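Adhesin competence repressor (Streptococcus pyogenes serotype M3, PDB 5JLU) represses transcription as a zinc-responsive, DNA-binding regulator of the MarR family. Local coordinates at residues R54-D59 with A93-F98; D82-T87 with F98-L103. All blocks are in the same frame, centred on the assembly; numbering follows the deposited sequence.

Both contacts lie at the surface of the winged helix-turn-helix domain and share strand 96-100, the middle strand of its small antiparallel sheet, and with it Phe98. Contact 1 brings the short, weakly bonded strand 55-56 to one edge of it; contact 2 pairs the other edge with strand 84-88, forming the wing hairpin. The evidence for pairing differs: one direct backbone bond and a water in 54-59 with 93-98, three backbone bonds and a hydroxyl bond in 82-87 with 98-103. Contact 1 adds a cation-pi stack of Arg54 on Tyr97, whereas contact 2 includes two buried residues, Met83 and Leu84. Tyr97 O and Thr87 N, 2.9 Å apart, probably hydrogen-bond between the contacts.

Contact 1: R54-D59 with A93-F98; sequences RLTNTD and ARVTYF
Leu55 O accepts from Phe98 N at 3.2 Å with an N-H...O angle of 167°, the one direct hydrogen bond between 54-59 and 93-98. Tyr97 CA adds a CA-H...O contact to the same oxygen, and Thr56 CA makes another to Thr96 O. The touching parts run 115° to each other, and beside the direct bond a water bridges the backbones: it accepts from Asn57 N at 2.8 Å and donates to Thr96 O at 2.7 Å.

Among the side chains, the Arg54 guanidinium stacks on Tyr97 with the planes 29° apart. Its CZ is 4.5 Å from the ring centroid, an off-centre cation-pi contact, with NH1 over the face toward the rim; the chain bends at chi3 on its way to the ring. Val95 CG1 covers the opposite face toward the rim and also meets Thr56 CG2 at 3.5 Å. That methyl approaches Tyr97 CE1 obliquely, while Thr56 OG1 serves helix 57-64: it caps Asp59 N at 3.0 Å, and Asp59 OD2 accepts from Thr56 N at 3.0 Å, completing a capping box.

The contact thus joins the start of helix 57-64 to the wing. Leu55 packs on Leu49 and Leu50 of helix 41-52, Phe98 lies against Leu50 and Ile75, and Asn57 OD1 bonds Thr72 OG1 of helix 68-80.

Contact 2: D82-T87 with F98-L103; sequences DMLAGT and FELTEL
Ala85 and Glu99 form an antiparallel hydrogen-bonded pair in the beta hairpin that makes the wing of this winged helix-turn-helix domain. Ala85 N reaches Glu99 O at 2.9 Å and Glu99 N reaches Ala85 O at 3.0 Å, each donor close to the carbonyl axis. Leu84-Leu100 and Gly86-Phe98 flank them as non-hydrogen-bonded pairs, and the strand axes run 146° apart. A third backbone bond, Thr101 N to Met83 O, is straight at hydrogen (175°), although its donor stands 48° out of the carbonyl plane.

The apolar contacts fall at two places along the hairpin. Leu84 CD2 meets Leu100 CD1 at 4.0 Å, and Leu84 continues inward to Leu47 and Leu50 of helix 41-52 and to Ile75 and Leu78 of helix 68-80. At the other end Gly86 has no side chain, so the Phe98 ring comes obliquely right against its backbone, CD1 lying 3.6 Å from Gly86 CA.

The polar side-chain bond lies where helix 68-80 ends in a Schellman motif, with Asp82 as its C-prime residue. Thr101 OG1 donates to Asp82 O at 2.7 Å, while Leu103 CD2 comes within 3.5 Å of that same Asp82 O.

Contact 1: R54-D59 with A93-F98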
loop_
_atom_site.group_PDB
_atom_site.type_symbol
_atom_site.label_atom_id
_atom_site.label_comp_id
_atom_site.label_asym_id
_atom_site.label_seq_id
_atom_site.Cartn_x
_atom_site.Cartn_y
_atom_site.Cartn_z
ATOM N N ARG A 54 -24.083 -9.985 4.838
ATOM C CA ARG A 54 -23.459 -11.273 5.064
ATOM C C ARG A 54 -22.877 -11.787 3.725
ATOM O O ARG A 54 -23.466 -11.565 2.642
ATOM C CB ARG A 54 -24.459 -12.271 5.669
ATOM C CG ARG A 54 -24.965 -11.943 7.100
ATOM C CD ARG A 54 -25.936 -13.026 7.661
ATOM N NE ARG A 54 -26.722 -13.574 6.546
ATOM C CZ ARG A 54 -27.199 -14.813 6.417
ATOM N NH1 ARG A 54 -27.843 -15.138 5.288
ATOM N NH2 ARG A 54 -27.056 -15.724 7.380
ATOM N N LEU A 55 -21.673 -12.393 3.786
ATOM C CA LEU A 55 -21.022 -12.906 2.570
ATOM C C LEU A 55 -20.243 -14.139 2.912
ATOM O O LEU A 55 -19.901 -14.379 4.084
ATOM C CB LEU A 55 -20.063 -11.863 1.900
ATOM C CG LEU A 55 -20.551 -10.478 1.448
ATOM C CD1 LEU A 55 -19.398 -9.456 1.287
ATOM C CD2 LEU A 55 -21.338 -10.573 0.144
ATOM N N THR A 56 -19.899 -14.875 1.872
ATOM C CA THR A 56 -19.048 -16.028 2.018
ATOM C C THR A 56 -17.587 -15.691 1.823
ATOM O O THR A 56 -17.228 -14.636 1.297
ATOM C CB THR A 56 -19.413 -17.124 0.964
ATOM O OG1 THR A 56 -19.383 -16.563 -0.357
ATOM C CG2 THR A 56 -20.785 -17.670 1.233
ATOM N N ASN A 57 -16.751 -16.653 2.169
ATOM C CA ASN A 57 -15.356 -16.590 1.866
ATOM C C ASN A 57 -15.144 -16.248 0.367
ATOM O O ASN A 57 -14.403 -15.325 -0.020
ATOM C CB ASN A 57 -14.697 -17.928 2.291
ATOM C CG ASN A 57 -13.232 -18.028 1.886
ATOM O OD1 ASN A 57 -12.334 -18.117 2.729
ATOM N ND2 ASN A 57 -12.984 -17.995 0.574
ATOM N N THR A 58 -15.846 -16.966 -0.480
ATOM C CA THR A 58 -15.678 -16.809 -1.931
ATOM C C THR A 58 -16.285 -15.470 -2.464
ATOM O O THR A 58 -15.712 -14.871 -3.333
ATOM C CB THR A 58 -16.068 -18.092 -2.736
ATOM O OG1 THR A 58 -16.778 -17.713 -3.916
ATOM C CG2 THR A 58 -16.889 -19.180 -1.920
ATOM N N ASP A 59 -17.379 -14.950 -1.912
ATOM C CA ASP A 59 -17.838 -13.592 -2.306
ATOM C C ASP A 59 -16.758 -12.568 -1.947
ATOM O O ASP A 59 -16.525 -11.666 -2.682
ATOM C CB ASP A 59 -19.064 -13.157 -1.540
ATOM C CG ASP A 59 -20.315 -14.028 -1.823
ATOM O OD1 ASP A 59 -20.468 -14.429 -2.998
ATOM O OD2 ASP A 59 -21.121 -14.295 -0.859
ATOM N N ALA A 93 -25.476 -26.700 3.618
ATOM C CA ALA A 93 -24.524 -26.755 4.725
ATOM C C ALA A 93 -23.054 -26.555 4.354
ATOM O O ALA A 93 -22.220 -26.431 5.251
ATOM C CB ALA A 93 -24.647 -28.080 5.462
ATOM N N ARG A 94 -22.733 -26.583 3.065
ATOM C CA ARG A 94 -21.358 -26.301 2.631
ATOM C C ARG A 94 -21.000 -24.831 2.837
ATOM O O ARG A 94 -19.824 -24.488 2.799
ATOM C CB ARG A 94 -21.190 -26.627 1.132
ATOM C CG ARG A 94 -21.311 -28.118 0.859
ATOM C CD ARG A 94 -21.411 -28.467 -0.607
ATOM N NE ARG A 94 -22.612 -27.897 -1.196
ATOM C CZ ARG A 94 -23.060 -28.145 -2.438
ATOM N NH1 ARG A 94 -24.169 -27.559 -2.870
ATOM N NH2 ARG A 94 -22.431 -28.985 -3.248
ATOM N N VAL A 95 -22.025 -23.970 2.969
ATOM C CA VAL A 95 -21.872 -22.523 2.846
ATOM C C VAL A 95 -21.807 -21.919 4.210
ATOM O O VAL A 95 -22.658 -22.166 5.047
ATOM C CB VAL A 95 -23.030 -21.896 2.003
ATOM C CG1 VAL A 95 -22.922 -20.395 1.914
ATOM C CG2 VAL A 95 -23.028 -22.461 0.580
ATOM N N THR A 96 -20.765 -21.139 4.451
ATOM C CA THR A 96 -20.677 -20.370 5.682
ATOM C C THR A 96 -20.695 -18.874 5.376
ATOM O O THR A 96 -19.877 -18.400 4.554
ATOM C CB THR A 96 -19.398 -20.650 6.463
ATOM O OG1 THR A 96 -19.315 -22.031 6.682
ATOM C CG2 THR A 96 -19.418 -19.952 7.810
ATOM N N TYR A 97 -21.528 -18.169 6.126
ATOM C CA TYR A 97 -21.664 -16.712 6.106
ATOM C C TYR A 97 -21.029 -16.131 7.362
ATOM O O TYR A 97 -21.209 -16.642 8.488
ATOM C CB TYR A 97 -23.122 -16.340 6.134
ATOM C CG TYR A 97 -23.809 -16.659 4.844
ATOM C CD1 TYR A 97 -23.448 -16.020 3.646
ATOM C CD2 TYR A 97 -24.787 -17.642 4.790
ATOM C CE1 TYR A 97 -24.067 -16.350 2.430
ATOM C CE2 TYR A 97 -25.415 -17.969 3.580
ATOM C CZ TYR A 97 -25.061 -17.339 2.421
ATOM O OH TYR A 97 -25.696 -17.725 1.269
ATOM N N PHE A 98 -20.328 -15.026 7.163
ATOM C CA PHE A 98 -19.703 -14.315 8.227
ATOM C C PHE A 98 -20.411 -13.027 8.507
ATOM O O PHE A 98 -21.019 -12.386 7.631
ATOM C CB PHE A 98 -18.226 -14.143 7.920
ATOM C CG PHE A 98 -17.472 -15.447 7.993
ATOM C CD1 PHE A 98 -17.170 -16.008 9.212
ATOM C CD2 PHE A 98 -17.154 -16.126 6.863
ATOM C CE1 PHE A 98 -16.516 -17.227 9.314
ATOM C CE2 PHE A 98 -16.518 -17.357 6.949
ATOM C CZ PHE A 98 -16.180 -17.887 8.150
HETATM O O HOH W 1 -17.431 -18.924 3.616
#

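Contact 2: D82-T87 with F98-L103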
loop_
_atom_site.group_PDB
_atom_site.type_symbol
_atom_site.label_atom_id
_atom_site.label_comp_id
_atom_site.label_asym_id
_atom_site.label_seq_id
_atom_site.Cartn_x
_atom_site.Cartn_y
_atom_site.Cartn_z
ATOM N N ASP A 82 -12.209 -12.259 18.142
ATOM C CA ASP A 82 -13.602 -12.010 18.483
ATOM C C ASP A 82 -14.226 -10.906 17.617
ATOM O O ASP A 82 -15.072 -10.125 18.083
ATOM C CB ASP A 82 -13.693 -11.639 19.969
ATOM C CG ASP A 82 -13.244 -12.775 20.886
ATOM O OD1 ASP A 82 -13.659 -13.950 20.686
ATOM O OD2 ASP A 82 -12.459 -12.497 21.812
ATOM N N MET A 83 -13.830 -10.858 16.351
ATOM C CA MET A 83 -14.298 -9.800 15.444
ATOM C C MET A 83 -15.444 -10.274 14.549
ATOM O O MET A 83 -16.265 -9.492 14.129
ATOM C CB MET A 83 -13.083 -9.321 14.623
ATOM C CG MET A 83 -12.939 -7.834 14.560
ATOM S SD MET A 83 -12.689 -7.084 16.160
ATOM C CE MET A 83 -10.981 -6.648 15.955
ATOM N N LEU A 84 -15.478 -11.561 14.238
ATOM C CA LEU A 84 -16.459 -12.179 13.312
ATOM C C LEU A 84 -16.971 -13.434 13.911
ATOM O O LEU A 84 -16.259 -14.082 14.639
ATOM C CB LEU A 84 -15.800 -12.666 11.967
ATOM C CG LEU A 84 -15.330 -11.631 10.961
ATOM C CD1 LEU A 84 -14.773 -12.154 9.674
ATOM C CD2 LEU A 84 -16.454 -10.665 10.689
ATOM N N ALA A 85 -18.167 -13.814 13.501
ATOM C CA ALA A 85 -18.727 -15.097 13.825
ATOM C C ALA A 85 -19.342 -15.647 12.550
ATOM O O ALA A 85 -19.897 -14.910 11.729
ATOM C CB ALA A 85 -19.788 -14.962 14.910
ATOM N N GLY A 86 -19.135 -16.940 12.368
ATOM C CA GLY A 86 -19.596 -17.679 11.227
ATOM C C GLY A 86 -20.861 -18.431 11.623
ATOM O O GLY A 86 -20.979 -18.912 12.754
ATOM N N THR A 87 -21.768 -18.542 10.669
ATOM C CA THR A 87 -22.962 -19.369 10.793
ATOM C C THR A 87 -23.255 -20.007 9.432
ATOM O O THR A 87 -23.190 -19.341 8.370
ATOM C CB THR A 87 -24.147 -18.512 11.276
ATOM O OG1 THR A 87 -24.284 -17.432 10.375
ATOM C CG2 THR A 87 -23.881 -17.894 12.705
ATOM N N PHE A 98 -20.328 -15.026 7.163
ATOM C CA PHE A 98 -19.703 -14.315 8.227
ATOM C C PHE A 98 -20.411 -13.027 8.507
ATOM O O PHE A 98 -21.019 -12.386 7.631
ATOM C CB PHE A 98 -18.226 -14.143 7.920
ATOM C CG PHE A 98 -17.472 -15.447 7.993
ATOM C CD1 PHE A 98 -17.170 -16.008 9.212
ATOM C CD2 PHE A 98 -17.154 -16.126 6.863
ATOM C CE1 PHE A 98 -16.516 -17.227 9.314
ATOM C CE2 PHE A 98 -16.518 -17.357 6.949
ATOM C CZ PHE A 98 -16.180 -17.887 8.150
ATOM N N GLU A 99 -20.419 -12.704 9.773
ATOM C CA GLU A 99 -20.872 -11.398 10.182
ATOM C C GLU A 99 -20.143 -10.881 11.399
ATOM O O GLU A 99 -19.501 -11.621 12.149
ATOM C CB GLU A 99 -22.369 -11.426 10.422
ATOM C CG GLU A 99 -22.790 -12.125 11.677
ATOM C CD GLU A 99 -24.295 -12.457 11.684
ATOM O OE1 GLU A 99 -24.696 -13.003 12.724
ATOM O OE2 GLU A 99 -25.047 -12.176 10.691
ATOM N N LEU A 100 -20.266 -9.586 11.550
ATOM C CA LEU A 100 -19.525 -8.855 12.545
ATOM C C LEU A 100 -20.091 -9.158 13.952
ATOM O O LEU A 100 -21.308 -9.253 14.117
ATOM C CB LEU A 100 -19.682 -7.348 12.233
ATOM C CG LEU A 100 -18.598 -6.648 11.380
ATOM C CD1 LEU A 100 -18.475 -7.257 10.008
ATOM C CD2 LEU A 100 -18.929 -5.171 11.301
ATOM N N THR A 101 -19.221 -9.257 14.936
ATOM C CA THR A 101 -19.657 -9.296 16.301
ATOM C C THR A 101 -19.786 -7.839 16.740
ATOM O O THR A 101 -19.272 -6.944 16.077
ATOM C CB THR A 101 -18.631 -9.932 17.178
ATOM O OG1 THR A 101 -17.425 -9.133 17.148
ATOM C CG2 THR A 101 -18.371 -11.409 16.731
ATOM N N GLU A 102 -20.449 -7.623 17.869
ATOM C CA GLU A 102 -20.668 -6.284 18.433
ATOM C C GLU A 102 -19.410 -5.504 18.582
ATOM O O GLU A 102 -19.372 -4.311 18.283
ATOM C CB GLU A 102 -21.356 -6.343 19.833
ATOM C CG GLU A 102 -22.402 -5.242 19.994
ATOM C CD GLU A 102 -23.400 -5.205 18.832
ATOM O OE1 GLU A 102 -23.835 -6.295 18.356
ATOM O OE2 GLU A 102 -23.727 -4.082 18.372
ATOM N N LEU A 103 -18.395 -6.183 19.103
ATOM C CA LEU A 103 -17.058 -5.600 19.274
ATOM C C LEU A 103 -16.389 -5.052 17.961
ATOM O O LEU A 103 -15.499 -4.165 18.007
ATOM C CB LEU A 103 -16.162 -6.685 19.881
ATOM C CG LEU A 103 -14.687 -6.404 20.123
ATOM C CD1 LEU A 103 -14.574 -5.456 21.304
ATOM C CD2 LEU A 103 -13.902 -7.692 20.375
#